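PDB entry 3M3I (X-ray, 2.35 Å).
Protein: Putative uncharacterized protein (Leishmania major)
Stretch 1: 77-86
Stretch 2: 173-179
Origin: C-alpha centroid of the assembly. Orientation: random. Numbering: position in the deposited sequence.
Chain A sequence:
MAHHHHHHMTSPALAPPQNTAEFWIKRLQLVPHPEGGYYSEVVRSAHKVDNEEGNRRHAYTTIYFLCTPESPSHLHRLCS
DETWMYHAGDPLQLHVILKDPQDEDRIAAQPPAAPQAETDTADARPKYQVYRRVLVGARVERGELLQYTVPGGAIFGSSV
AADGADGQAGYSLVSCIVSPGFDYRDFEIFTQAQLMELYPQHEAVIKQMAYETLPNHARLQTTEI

Stretch 1 (77-86) RLCSDETWMY
Stretch 2 173-179: LVSCIVS

The strand running through Glu82 to Tyr86 and the one running through Leu173 to Val178 are antiparallel neighbours, their directions 161° apart and their axes 4.6 Å apart at closest. Both backbones are extended, with phi mostly between -100° and -140° and psi mostly between 120° and 145°.

Leu173 (chi1 t, chi2 p) points sideways and adds little. Val174 (chi1 m) faces Tyr86 (chi1 t) in a non-hydrogen-bonded pair, CA atoms 4.7 Å apart. Its branched side chain suits an extended backbone, and Val174 CG2 lies 3.6 Å from Trp84 CE3.

Ser175 (chi1 m) pairs with Met85 through two hydrogen bonds: Met85 N donates to Ser175 O, 2.9 Å, and Ser175 N to Met85 O, 3.0 Å. Ser175 CB lies 4.3 Å from Met85 CE, on the face shared with Met85.

Cys176 (chi1 m) shares its face with Trp84 (chi1 m, chi2 66°), CA atoms 4.7 Å apart. Cys176 SG sits 3.5 Å from the centroid of the Trp84 six-membered ring, 8° off the normal, so the polarizable sulfur rests over the face of that ring. Trp84 NE1 also makes a weak 3.3 Å hydrogen bond to Glu82 OE1.

Ile177 (chi1 m, chi2 t) returns to the face of Ser175. Thr83 (chi1 m) N donates to Ile177 O and Ile177 N to Thr83 O, both 2.9 Å, a closed hydrogen-bonded pair. Met85 (chi1 -93°, chi2 p, chi3 p) bends its flexible chain back, bringing Met85 CE within 3.4 Å of Ile177 CD1.

Val178 (chi1 t) pairs with Glu82 (chi1 t, chi2 t), CA atoms 4.3 Å apart. A compact β-branched apolar residue suits this buried position: Val178 CG2 packs 3.6 Å from Glu82 OE2 and 4.4 Å from Leu78 CD1.

Finally, Ser179 (chi1 t) N donates to Asp81 (chi1 m) O at 3.2 Å. A water accepts from Asp81 N (3.0 Å to the water oxygen) and donates to Ser179 O (2.7 Å), bridging the two backbones.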

# COMPACT_ATOMS: atom_id res chain seq x y z
N ARG A 77 -3.03 -13.40 13.99
CA ARG A 77 -4.26 -12.66 13.88
C ARG A 77 -4.08 -11.21 14.35
O ARG A 77 -3.33 -10.94 15.29
CB ARG A 77 -5.37 -13.37 14.67
CG ARG A 77 -6.72 -12.68 14.65
CD ARG A 77 -7.48 -12.98 15.90
NE ARG A 77 -8.15 -14.27 15.85
CZ ARG A 77 -8.35 -15.07 16.89
NH1 ARG A 77 -7.92 -14.75 18.11
NH2 ARG A 77 -9.00 -16.21 16.72
N LEU A 78 -4.76 -10.30 13.67
CA LEU A 78 -4.75 -8.88 13.99
C LEU A 78 -6.17 -8.52 14.39
O LEU A 78 -7.03 -9.38 14.45
CB LEU A 78 -4.29 -8.05 12.79
CG LEU A 78 -2.86 -8.28 12.29
CD1 LEU A 78 -2.63 -7.71 10.90
CD2 LEU A 78 -1.83 -7.70 13.26
N CYS A 79 -6.41 -7.26 14.71
CA CYS A 79 -7.77 -6.80 14.93
C CYS A 79 -8.19 -5.69 13.96
O CYS A 79 -9.32 -5.28 13.96
CB CYS A 79 -7.97 -6.38 16.39
SG CYS A 79 -7.76 -4.65 16.69
N SER A 80 -7.26 -5.24 13.11
CA SER A 80 -7.57 -4.32 12.03
C SER A 80 -7.21 -4.96 10.68
O SER A 80 -6.47 -5.94 10.64
CB SER A 80 -6.79 -3.03 12.22
OG SER A 80 -7.03 -2.48 13.50
N ASP A 81 -7.74 -4.40 9.59
CA ASP A 81 -7.44 -4.86 8.23
C ASP A 81 -5.98 -4.63 7.91
O ASP A 81 -5.38 -3.65 8.36
CB ASP A 81 -8.23 -4.06 7.17
CG ASP A 81 -9.72 -4.23 7.28
OD1 ASP A 81 -10.42 -3.37 6.71
OD2 ASP A 81 -10.20 -5.20 7.90
N GLU A 82 -5.41 -5.51 7.10
CA GLU A 82 -4.06 -5.33 6.60
C GLU A 82 -4.01 -5.49 5.08
O GLU A 82 -4.40 -6.53 4.54
CB GLU A 82 -3.13 -6.32 7.27
CG GLU A 82 -1.69 -6.17 6.82
CD GLU A 82 -0.74 -7.11 7.52
OE1 GLU A 82 -1.10 -8.30 7.69
OE2 GLU A 82 0.36 -6.66 7.88
N THR A 83 -3.50 -4.47 4.40
CA THR A 83 -3.50 -4.44 2.94
C THR A 83 -2.09 -4.74 2.43
O THR A 83 -1.13 -4.10 2.86
CB THR A 83 -3.98 -3.05 2.40
OG1 THR A 83 -5.34 -2.82 2.80
CG2 THR A 83 -3.90 -3.00 0.90
N TRP A 84 -2.00 -5.69 1.50
CA TRP A 84 -0.74 -6.21 0.95
C TRP A 84 -0.53 -5.78 -0.50
O TRP A 84 -1.31 -6.15 -1.35
CB TRP A 84 -0.78 -7.73 0.98
CG TRP A 84 -0.79 -8.28 2.35
CD1 TRP A 84 -1.77 -8.15 3.28
CD2 TRP A 84 0.25 -9.05 2.95
NE1 TRP A 84 -1.41 -8.79 4.44
CE2 TRP A 84 -0.17 -9.35 4.27
CE3 TRP A 84 1.49 -9.52 2.52
CZ2 TRP A 84 0.60 -10.09 5.15
CZ3 TRP A 84 2.26 -10.26 3.39
CH2 TRP A 84 1.82 -10.54 4.70
N MET A 85 0.56 -5.06 -0.79
CA MET A 85 0.86 -4.53 -2.13
C MET A 85 2.12 -5.16 -2.72
O MET A 85 3.17 -5.02 -2.13
CB MET A 85 1.13 -3.02 -2.06
CG MET A 85 -0.05 -2.12 -2.30
SD MET A 85 -1.07 -1.75 -0.87
CE MET A 85 0.10 -1.49 0.45
N TYR A 86 2.01 -5.80 -3.88
CA TYR A 86 3.15 -6.43 -4.55
C TYR A 86 4.18 -5.42 -5.12
O TYR A 86 3.82 -4.47 -5.79
CB TYR A 86 2.65 -7.34 -5.69
CG TYR A 86 3.78 -7.90 -6.53
CD1 TYR A 86 4.31 -7.16 -7.59
CD2 TYR A 86 4.33 -9.16 -6.26
CE1 TYR A 86 5.34 -7.66 -8.38
CE2 TYR A 86 5.38 -9.67 -7.04
CZ TYR A 86 5.88 -8.91 -8.09
OH TYR A 86 6.92 -9.38 -8.85
N LEU A 173 8.76 -9.69 -2.18
CA LEU A 173 8.77 -8.45 -1.41
C LEU A 173 7.44 -7.71 -1.59
O LEU A 173 6.95 -7.56 -2.71
CB LEU A 173 9.94 -7.57 -1.85
CG LEU A 173 10.05 -6.14 -1.29
CD1 LEU A 173 10.25 -6.13 0.21
CD2 LEU A 173 11.19 -5.39 -1.98
N VAL A 174 6.86 -7.25 -0.49
CA VAL A 174 5.63 -6.48 -0.54
C VAL A 174 5.74 -5.31 0.43
O VAL A 174 6.71 -5.17 1.16
CB VAL A 174 4.36 -7.34 -0.15
CG1 VAL A 174 4.09 -8.43 -1.15
CG2 VAL A 174 4.48 -7.92 1.25
N SER A 175 4.72 -4.46 0.40
CA SER A 175 4.45 -3.53 1.48
C SER A 175 3.14 -3.95 2.12
O SER A 175 2.25 -4.41 1.43
CB SER A 175 4.35 -2.10 0.96
OG SER A 175 5.61 -1.63 0.54
N CYS A 176 3.06 -3.80 3.44
CA CYS A 176 1.82 -4.01 4.17
C CYS A 176 1.41 -2.73 4.90
O CYS A 176 2.25 -2.03 5.46
CB CYS A 176 1.99 -5.13 5.19
SG CYS A 176 2.55 -6.68 4.50
N ILE A 177 0.12 -2.43 4.89
CA ILE A 177 -0.42 -1.30 5.65
C ILE A 177 -1.51 -1.82 6.57
O ILE A 177 -2.45 -2.42 6.10
CB ILE A 177 -0.99 -0.22 4.71
CG1 ILE A 177 0.05 0.18 3.67
CG2 ILE A 177 -1.43 1.02 5.47
CD1 ILE A 177 -0.52 1.07 2.61
N VAL A 178 -1.36 -1.62 7.88
CA VAL A 178 -2.43 -1.96 8.82
C VAL A 178 -3.13 -0.67 9.23
O VAL A 178 -2.47 0.30 9.57
CB VAL A 178 -1.89 -2.70 10.06
CG1 VAL A 178 -3.05 -3.26 10.87
CG2 VAL A 178 -0.95 -3.82 9.65
N SER A 179 -4.46 -0.65 9.13
CA SER A 179 -5.27 0.53 9.48
C SER A 179 -6.67 0.16 9.98
O SER A 179 -7.43 -0.50 9.26
CB SER A 179 -5.42 1.47 8.30
OG SER A 179 -6.35 2.50 8.60
O HOH W 1 -9.55 -2.07 9.71